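Local coordinates for protein catalase (Bacillus pumilus, PDB 4QOL) that catalyses the breakdown of hydrogen peroxide to water and oxygen at a heme, and probably also oxidises phenolic substrates in a peroxidase-like way, at residues G60-M73 and K294-F307. Residues are numbered along the deposited sequence; the frame is centred on the assembly and turned at random.
With NA (sodium ion), chain I.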
ATOM      1  N   GLY A  60      17.333   9.651  12.259  1.00 14.02           N
ATOM      2  CA  GLY A  60      17.882  10.956  11.880  1.00 15.51           C
ATOM      3  C   GLY A  60      17.072  12.133  12.361  1.00 14.67           C
ATOM      4  O   GLY A  60      16.048  11.978  13.004  1.00 15.75           O
ATOM      5  N   ALA A  61      17.522  13.314  11.953  1.00 13.82           N
ATOM      6  CA  ALA A  61      17.011  14.580  12.438  1.00 13.58           C
ATOM      7  C   ALA A  61      17.182  15.597  11.337  1.00 14.10           C
ATOM      8  O   ALA A  61      18.194  15.610  10.675  1.00 14.63           O
ATOM      9  CB  ALA A  61      17.754  15.048  13.699  1.00 14.53           C
ATOM     10  N   GLY A  62      16.210  16.500  11.254  1.00 15.00           N
ATOM     11  CA  GLY A  62      16.221  17.498  10.180  1.00 15.76           C
ATOM     12  C   GLY A  62      16.190  18.945  10.667  1.00 15.30           C
ATOM     13  O   GLY A  62      15.672  19.249  11.728  1.00 16.26           O
ATOM     14  N   ALA A  63      16.617  19.848   9.812  1.00 15.26           N
ATOM     15  CA  ALA A  63      16.513  21.286  10.075  1.00 14.73           C
ATOM     16  C   ALA A  63      16.532  22.056   8.769  1.00 15.66           C
ATOM     17  O   ALA A  63      17.098  21.592   7.793  1.00 15.35           O
ATOM     18  CB  ALA A  63      17.646  21.735  10.963  1.00 15.19           C
ATOM     19  N   TYR A  64      15.930  23.234   8.785  1.00 14.31           N
ATOM     20  CA  TYR A  64      16.025  24.149   7.599  1.00 14.99           C
ATOM     21  C   TYR A  64      17.081  25.212   7.790  1.00 15.19           C
ATOM     22  O   TYR A  64      17.488  25.528   8.900  1.00 16.44           O
ATOM     23  CB  TYR A  64      14.679  24.851   7.431  1.00 15.48           C
ATOM     24  CG  TYR A  64      13.550  23.943   7.102  1.00 14.28           C
ATOM     25  CD1 TYR A  64      12.798  23.388   8.112  1.00 15.03           C
ATOM     26  CD2 TYR A  64      13.154  23.731   5.794  1.00 15.43           C
ATOM     27  CE1 TYR A  64      11.699  22.563   7.821  1.00 16.12           C
ATOM     28  CE2 TYR A  64      12.053  22.939   5.479  1.00 16.32           C
ATOM     29  CZ  TYR A  64      11.354  22.327   6.530  1.00 16.44           C
ATOM     30  OH  TYR A  64      10.235  21.544   6.212  1.00 19.32           O
ATOM     31  N   GLY A  65      17.519  25.775   6.666  1.00 15.34           N
ATOM     32  CA  GLY A  65      18.452  26.834   6.724  1.00 17.35           C
ATOM     33  C   GLY A  65      18.634  27.530   5.403  1.00 16.44           C
ATOM     34  O   GLY A  65      17.758  27.524   4.550  1.00 17.09           O
ATOM     35  N   VAL A  66      19.764  28.185   5.280  1.00 17.74           N
ATOM     36  CA  VAL A  66      20.110  28.975   4.088  1.00 19.34           C
ATOM     37  C   VAL A  66      21.545  28.695   3.665  1.00 17.78           C
ATOM     38  O   VAL A  66      22.425  28.546   4.492  1.00 20.33           O
ATOM     39  CB  VAL A  66      19.917  30.505   4.331  1.00 19.95           C
ATOM     40  CG1 VAL A  66      20.330  31.305   3.123  1.00 23.72           C
ATOM     41  CG2 VAL A  66      18.460  30.798   4.651  1.00 21.06           C
ATOM     42  N   PHE A  67      21.746  28.557   2.367  1.00 18.38           N
ATOM     43  CA  PHE A  67      23.050  28.550   1.776  1.00 18.60           C
ATOM     44  C   PHE A  67      23.357  29.857   1.029  1.00 18.01           C
ATOM     45  O   PHE A  67      22.555  30.311   0.269  1.00 18.05           O
ATOM     46  CB  PHE A  67      23.185  27.389   0.771  1.00 18.69           C
ATOM     47  CG  PHE A  67      24.536  27.366   0.105  1.00 17.86           C
ATOM     48  CD1 PHE A  67      25.617  26.796   0.754  1.00 18.70           C
ATOM     49  CD2 PHE A  67      24.710  27.863  -1.173  1.00 19.50           C
ATOM     50  CE1 PHE A  67      26.860  26.762   0.185  1.00 19.44           C
ATOM     51  CE2 PHE A  67      25.967  27.824  -1.758  1.00 20.30           C
ATOM     52  CZ  PHE A  67      27.040  27.305  -1.069  1.00 19.99           C
ATOM     53  N   GLU A  68      24.496  30.456   1.336  1.00 18.84           N
ATOM     54  CA  GLU A  68      24.938  31.698   0.683  1.00 22.39           C
ATOM     55  C   GLU A  68      26.251  31.512  -0.044  1.00 20.80           C
ATOM     56  O   GLU A  68      27.237  31.109   0.551  1.00 20.71           O
ATOM     57  CB  GLU A  68      25.098  32.827   1.725  1.00 25.58           C
ATOM     58  CG  GLU A  68      25.435  34.168   1.072  1.00 28.22           C
ATOM     59  CD  GLU A  68      25.313  35.326   2.024  1.00 33.21           C
ATOM     60  OE1 GLU A  68      24.722  35.165   3.107  1.00 38.12           O
ATOM     61  OE2 GLU A  68      25.819  36.400   1.692  1.00 35.22           O
ATOM     62  N   VAL A  69      26.276  31.931  -1.298  1.00 21.14           N
ATOM     63  CA  VAL A  69      27.455  31.880  -2.113  1.00 22.43           C
ATOM     64  C   VAL A  69      28.415  32.980  -1.675  1.00 21.78           C
ATOM     65  O   VAL A  69      28.019  34.169  -1.566  1.00 18.90           O
ATOM     66  CB  VAL A  69      27.133  32.078  -3.603  1.00 22.74           C
ATOM     67  CG1 VAL A  69      28.396  32.146  -4.475  1.00 22.07           C
ATOM     68  CG2 VAL A  69      26.222  30.934  -4.078  1.00 21.64           C
ATOM     69  N   GLU A  70      29.653  32.566  -1.455  1.00 20.39           N
ATOM     70  CA  GLU A  70      30.763  33.529  -1.270  1.00 24.59           C
ATOM     71  C   GLU A  70      31.539  33.785  -2.570  1.00 25.07           C
ATOM     72  O   GLU A  70      31.859  34.915  -2.899  1.00 26.04           O
ATOM     73  CB  GLU A  70      31.727  33.050  -0.181  1.00 26.03           C
ATOM     74  CG  GLU A  70      32.813  34.101   0.078  1.00 29.91           C
ATOM     75  CD  GLU A  70      33.736  33.799   1.223  1.00 32.27           C
ATOM     76  OE1 GLU A  70      34.827  34.443   1.272  1.00 37.97           O
ATOM     77  OE2 GLU A  70      33.399  32.964   2.064  1.00 32.18           O
ATOM     78  N   ASN A  71      31.844  32.728  -3.311  1.00 23.96           N
ATOM     79  CA  ASN A  71      32.547  32.845  -4.583  1.00 23.09           C
ATOM     80  C   ASN A  71      31.705  32.234  -5.684  1.00 22.38           C
ATOM     81  O   ASN A  71      31.395  31.043  -5.645  1.00 21.27           O
ATOM     82  CB  ASN A  71      33.886  32.144  -4.504  1.00 23.38           C
ATOM     83  CG  ASN A  71      34.800  32.779  -3.476  1.00 25.97           C
ATOM     84  OD1 ASN A  71      34.990  33.997  -3.515  1.00 26.56           O
ATOM     85  ND2 ASN A  71      35.268  32.019  -2.522  1.00 23.32           N
ATOM     86  N   SER A  72      31.358  33.027  -6.687  1.00 23.36           N
ATOM     87  CA  SER A  72      30.555  32.508  -7.772  1.00 24.30           C
ATOM     88  C   SER A  72      31.337  31.459  -8.571  1.00 23.99           C
ATOM     89  O   SER A  72      32.589  31.485  -8.641  1.00 24.06           O
ATOM     90  CB  SER A  72      29.994  33.635  -8.622  1.00 27.38           C
ATOM     91  OG  SER A  72      31.030  34.153  -9.345  1.00 26.65           O
ATOM     92  N   MET A  73      30.610  30.464  -9.061  1.00 22.36           N
ATOM     93  CA  MET A  73      31.261  29.290  -9.634  1.00 23.10           C
ATOM     94  C   MET A  73      31.007  29.218 -11.115  1.00 22.28           C
ATOM     95  O   MET A  73      31.196  28.189 -11.733  1.00 21.11           O
ATOM     96  CB  MET A  73      30.756  28.009  -8.904  1.00 23.04           C
ATOM     97  CG  MET A  73      31.301  27.829  -7.509  1.00 24.63           C
ATOM     98  SD  MET A  73      33.068  27.447  -7.538  1.00 27.92           S
ATOM     99  CE  MET A  73      33.621  28.786  -6.498  1.00 26.87           C
ATOM    100  N   LYS A 294      36.863  27.546  -1.766  1.00 22.48           N
ATOM    101  CA  LYS A 294      35.686  27.902  -1.003  1.00 22.20           C
ATOM    102  C   LYS A 294      34.543  28.338  -1.915  1.00 21.44           C
ATOM    103  O   LYS A 294      34.763  29.102  -2.860  1.00 22.35           O
ATOM    104  CB  LYS A 294      35.986  28.993   0.016  1.00 24.78           C
ATOM    105  CG  LYS A 294      34.879  29.122   1.073  1.00 27.38           C
ATOM    106  CD  LYS A 294      35.304  30.162   2.090  1.00 30.60           C
ATOM    107  CE  LYS A 294      34.351  30.160   3.262  1.00 33.42           C
ATOM    108  NZ  LYS A 294      34.586  31.348   4.075  1.00 35.60           N
ATOM    109  N   VAL A 295      33.330  27.797  -1.648  1.00 20.44           N
ATOM    110  CA  VAL A 295      32.135  28.162  -2.402  1.00 20.09           C
ATOM    111  C   VAL A 295      31.213  29.068  -1.627  1.00 20.16           C
ATOM    112  O   VAL A 295      30.759  30.115  -2.134  1.00 21.78           O
ATOM    113  CB  VAL A 295      31.393  26.944  -2.932  1.00 19.63           C
ATOM    114  CG1 VAL A 295      30.152  27.382  -3.713  1.00 20.15           C
ATOM    115  CG2 VAL A 295      32.341  26.075  -3.724  1.00 19.10           C
ATOM    116  N   GLY A 296      30.903  28.686  -0.405  1.00 20.48           N
ATOM    117  CA  GLY A 296      29.952  29.407   0.376  1.00 20.00           C
ATOM    118  C   GLY A 296      29.658  28.739   1.678  1.00 19.75           C
ATOM    119  O   GLY A 296      30.453  27.900   2.149  1.00 20.61           O
ATOM    120  N   ARG A 297      28.607  29.215   2.314  1.00 17.66           N
ATOM    121  CA  ARG A 297      28.324  28.772   3.664  1.00 19.69           C
ATOM    122  C   ARG A 297      26.848  28.477   3.871  1.00 18.83           C
ATOM    123  O   ARG A 297      25.977  29.204   3.396  1.00 17.95           O
ATOM    124  CB  ARG A 297      28.727  29.844   4.713  1.00 21.40           C
ATOM    125  CG  ARG A 297      28.500  29.439   6.176  1.00 24.13           C
ATOM    126  CD  ARG A 297      28.962  30.628   7.010  1.00 28.55           C
ATOM    127  NE  ARG A 297      29.133  30.461   8.442  1.00 33.13           N
ATOM    128  CZ  ARG A 297      30.244  30.099   9.085  1.00 33.85           C
ATOM    129  NH1 ARG A 297      31.333  29.682   8.454  1.00 33.50           N
ATOM    130  NH2 ARG A 297      30.214  30.055  10.410  1.00 33.74           N
ATOM    131  N   MET A 298      26.607  27.344   4.524  1.00 18.56           N
ATOM    132  CA  MET A 298      25.249  26.907   4.882  1.00 18.26           C
ATOM    133  C   MET A 298      25.035  27.024   6.408  1.00 18.44           C
ATOM    134  O   MET A 298      25.831  26.529   7.216  1.00 18.70           O
ATOM    135  CB  MET A 298      25.023  25.443   4.470  1.00 19.39           C
ATOM    136  CG  MET A 298      23.670  24.893   4.940  1.00 19.34           C
ATOM    137  SD  MET A 298      23.390  23.232   4.262  1.00 19.70           S
ATOM    138  CE  MET A 298      24.484  22.229   5.265  1.00 19.10           C
ATOM    139  N   THR A 299      23.965  27.693   6.787  1.00 17.55           N
ATOM    140  CA  THR A 299      23.607  27.898   8.177  1.00 18.73           C
ATOM    141  C   THR A 299      22.250  27.270   8.387  1.00 18.23           C
ATOM    142  O   THR A 299      21.293  27.574   7.657  1.00 16.76           O
ATOM    143  CB  THR A 299      23.539  29.395   8.524  1.00 18.73           C
ATOM    144  OG1 THR A 299      24.804  29.967   8.183  1.00 19.88           O
ATOM    145  CG2 THR A 299      23.253  29.622   9.954  1.00 19.00           C
ATOM    146  N   LEU A 300      22.153  26.436   9.403  1.00 16.69           N
ATOM    147  CA  LEU A 300      20.863  25.854   9.776  1.00 18.29           C
ATOM    148  C   LEU A 300      20.236  26.602  10.945  1.00 19.67           C
ATOM    149  O   LEU A 300      20.834  26.652  12.044  1.00 19.01           O
ATOM    150  CB  LEU A 300      21.044  24.379  10.132  1.00 18.80           C
ATOM    151  CG  LEU A 300      21.665  23.539   9.003  1.00 18.68           C
ATOM    152  CD1 LEU A 300      21.711  22.089   9.441  1.00 21.08           C
ATOM    153  CD2 LEU A 300      20.908  23.717   7.693  1.00 19.96           C
ATOM    154  N   ASN A 301      19.040  27.151  10.708  1.00 19.35           N
ATOM    155  CA  ASN A 301      18.478  28.143  11.635  1.00 21.64           C
ATOM    156  C   ASN A 301      16.997  27.933  12.024  1.00 20.62           C
ATOM    157  O   ASN A 301      16.409  28.780  12.679  1.00 20.18           O
ATOM    158  CB  ASN A 301      18.681  29.543  11.083  1.00 21.86           C
ATOM    159  CG  ASN A 301      17.950  29.780   9.769  1.00 21.94           C
ATOM    160  OD1 ASN A 301      17.141  28.975   9.343  1.00 21.48           O
ATOM    161  ND2 ASN A 301      18.252  30.894   9.120  1.00 27.10           N
ATOM    162  N   ARG A 302      16.399  26.816  11.627  1.00 19.29           N
ATOM    163  CA  ARG A 302      14.988  26.578  11.920  1.00 19.89           C
ATOM    164  C   ARG A 302      14.687  25.075  12.100  1.00 19.59           C
ATOM    165  O   ARG A 302      14.928  24.279  11.200  1.00 17.44           O
ATOM    166  CB  ARG A 302      14.144  27.198  10.809  1.00 21.75           C
ATOM    167  CG  ARG A 302      12.660  27.110  11.060  1.00 22.63           C
ATOM    168  CD  ARG A 302      11.828  27.984  10.113  1.00 24.48           C
ATOM    169  NE  ARG A 302      12.192  27.820   8.698  1.00 25.96           N
ATOM    170  CZ  ARG A 302      11.559  27.077   7.793  1.00 29.67           C
ATOM    171  NH1 ARG A 302      10.499  26.364   8.071  1.00 28.89           N
ATOM    172  NH2 ARG A 302      12.035  27.047   6.547  1.00 30.94           N
ATOM    173  N   ASN A 303      14.063  24.717  13.226  1.00 18.57           N
ATOM    174  CA  ASN A 303      13.581  23.391  13.397  1.00 19.79           C
ATOM    175  C   ASN A 303      12.252  23.218  12.615  1.00 18.52           C
ATOM    176  O   ASN A 303      11.496  24.167  12.425  1.00 19.23           O
ATOM    177  CB  ASN A 303      13.405  23.052  14.871  1.00 18.48           C
ATOM    178  CG  ASN A 303      14.729  22.972  15.593  1.00 18.23           C
ATOM    179  OD1 ASN A 303      15.657  22.298  15.127  1.00 21.88           O
ATOM    180  ND2 ASN A 303      14.822  23.636  16.720  1.00 18.86           N
ATOM    181  N   PRO A 304      11.972  21.992  12.177  1.00 19.03           N
ATOM    182  CA  PRO A 304      10.658  21.747  11.550  1.00 18.34           C
ATOM    183  C   PRO A 304       9.506  21.949  12.484  1.00 17.84           C
ATOM    184  O   PRO A 304       9.651  21.886  13.755  1.00 18.97           O
ATOM    185  CB  PRO A 304      10.729  20.270  11.108  1.00 18.49           C
ATOM    186  CG  PRO A 304      12.219  19.980  11.079  1.00 20.27           C
ATOM    187  CD  PRO A 304      12.790  20.767  12.219  1.00 20.10           C
ATOM    188  N   GLU A 305       8.343  22.139  11.884  1.00 19.05           N
ATOM    189  CA  GLU A 305       7.119  22.224  12.740  1.00 19.94           C
ATOM    190  C   GLU A 305       6.571  20.884  13.159  1.00 19.05           C
ATOM    191  O   GLU A 305       5.927  20.799  14.197  1.00 17.90           O
ATOM    192  CB  GLU A 305       6.036  22.997  11.978  1.00 23.31           C
ATOM    193  CG  GLU A 305       6.416  24.470  11.778  1.00 24.34           C
ATOM    194  CD  GLU A 305       6.632  25.166  13.151  1.00 32.04           C
ATOM    195  OE1 GLU A 305       7.814  25.560  13.513  1.00 33.76           O
ATOM    196  OE2 GLU A 305       5.615  25.283  13.889  1.00 31.96           O
ATOM    197  N   ASN A 306       6.785  19.848  12.335  1.00 16.67           N
ATOM    198  CA  ASN A 306       6.258  18.502  12.665  1.00 16.65           C
ATOM    199  C   ASN A 306       7.269  17.466  12.152  1.00 14.70           C
ATOM    200  O   ASN A 306       7.661  17.467  10.984  1.00 14.27           O
ATOM    201  CB  ASN A 306       4.897  18.261  12.040  1.00 15.71           C
ATOM    202  CG  ASN A 306       4.344  16.892  12.377  1.00 16.43           C
ATOM    203  OD1 ASN A 306       4.506  15.919  11.620  1.00 15.05           O
ATOM    204  ND2 ASN A 306       3.607  16.817  13.493  1.00 17.61           N
ATOM    205  N   PHE A 307       7.750  16.644  13.051  1.00 14.25           N
ATOM    206  CA  PHE A 307       8.861  15.752  12.699  1.00 14.59           C
ATOM    207  C   PHE A 307       8.430  14.759  11.621  1.00 12.63           C
ATOM    208  O   PHE A 307       9.155  14.497  10.641  1.00 13.84           O
ATOM    209  CB  PHE A 307       9.353  15.027  13.959  1.00 13.91           C
ATOM    210  CG  PHE A 307      10.554  14.138  13.729  1.00 15.14           C
ATOM    211  CD1 PHE A 307      10.395  12.848  13.327  1.00 15.60           C
ATOM    212  CD2 PHE A 307      11.819  14.638  13.886  1.00 16.57           C
ATOM    213  CE1 PHE A 307      11.491  12.053  13.073  1.00 16.36           C
ATOM    214  CE2 PHE A 307      12.922  13.833  13.761  1.00 15.33           C
ATOM    215  CZ  PHE A 307      12.772  12.546  13.330  1.00 15.91           C
TER
HETATM  216 NA    NA I 505      32.654  35.687  -9.067  1.00 15.80          NA
HETATM  217  O   HOH W   1      16.535  19.669  14.347  1.00 18.49           O
HETATM  218  O   HOH W   2      34.027  34.123  -8.236  1.00 34.03           O
HETATM  219  O   HOH W   3      33.975  37.004  -8.201  1.00 34.75           O
HETATM  220  O   HOH W   4      31.502  37.032  -9.712  1.00 36.56           O
HETATM  221  O   HOH W   5      33.414  35.616 -10.908  1.00 28.49           O
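The guanidinium of R302 lies nearly flat on the ring of Y64: the planes are 16° apart and R302 CZ stands 4.1 Å from the ring centroid, a stacked cation-pi pair. The bend at chi3 (49°) folds the arginine chain back over the tyrosine, with NH1 above the CD1 side of one face, while P304 CA meets the same ring at its edge. Beneath this pair the backbone forms a classic beta bulge. N301 and R302 both donate to Y64 O: N301 N, 2.9 Å away, in the carbonyl plane; R302 N, longer at 3.2 Å, from above it. Beyond the bulge, regular antiparallel pairing runs through V66 with T299 and E68 with R297; the bond from E68 N to R297 O is nearly straight at the hydrogen. On the buried face F67, its CG anti to the backbone N (chi1 179°), brings CD1 to 4.0 Å from M298 CB, which lies at the ring edge. V295 CG1 sits between F67 CZ (4.1 Å) and M73 CG (4.0 Å).

At the far end the extended chains of K294 and E70 cross, and NZ meets the syn lone pair of E70 OE2 at 2.8 Å in a salt bridge. An alanine in place of K294 would probably leave the E70 carboxylate without this charged mate and freer to turn. V295 O accepts from both E70 N and N71 N, which probably helps hold the loop that leads to S72, whose OG binds sodium together with E85. N71 ND2 reaches K294 O at 3.0 Å, well above the carbonyl plane.

The pair belongs to the antiparallel sheet of the catalase fold: strand 88-96 flanks 60-69, strand 258-267 flanks 293-302, and helix 307-312 follows, where Y64 OH is hydrogen-bonded to E310.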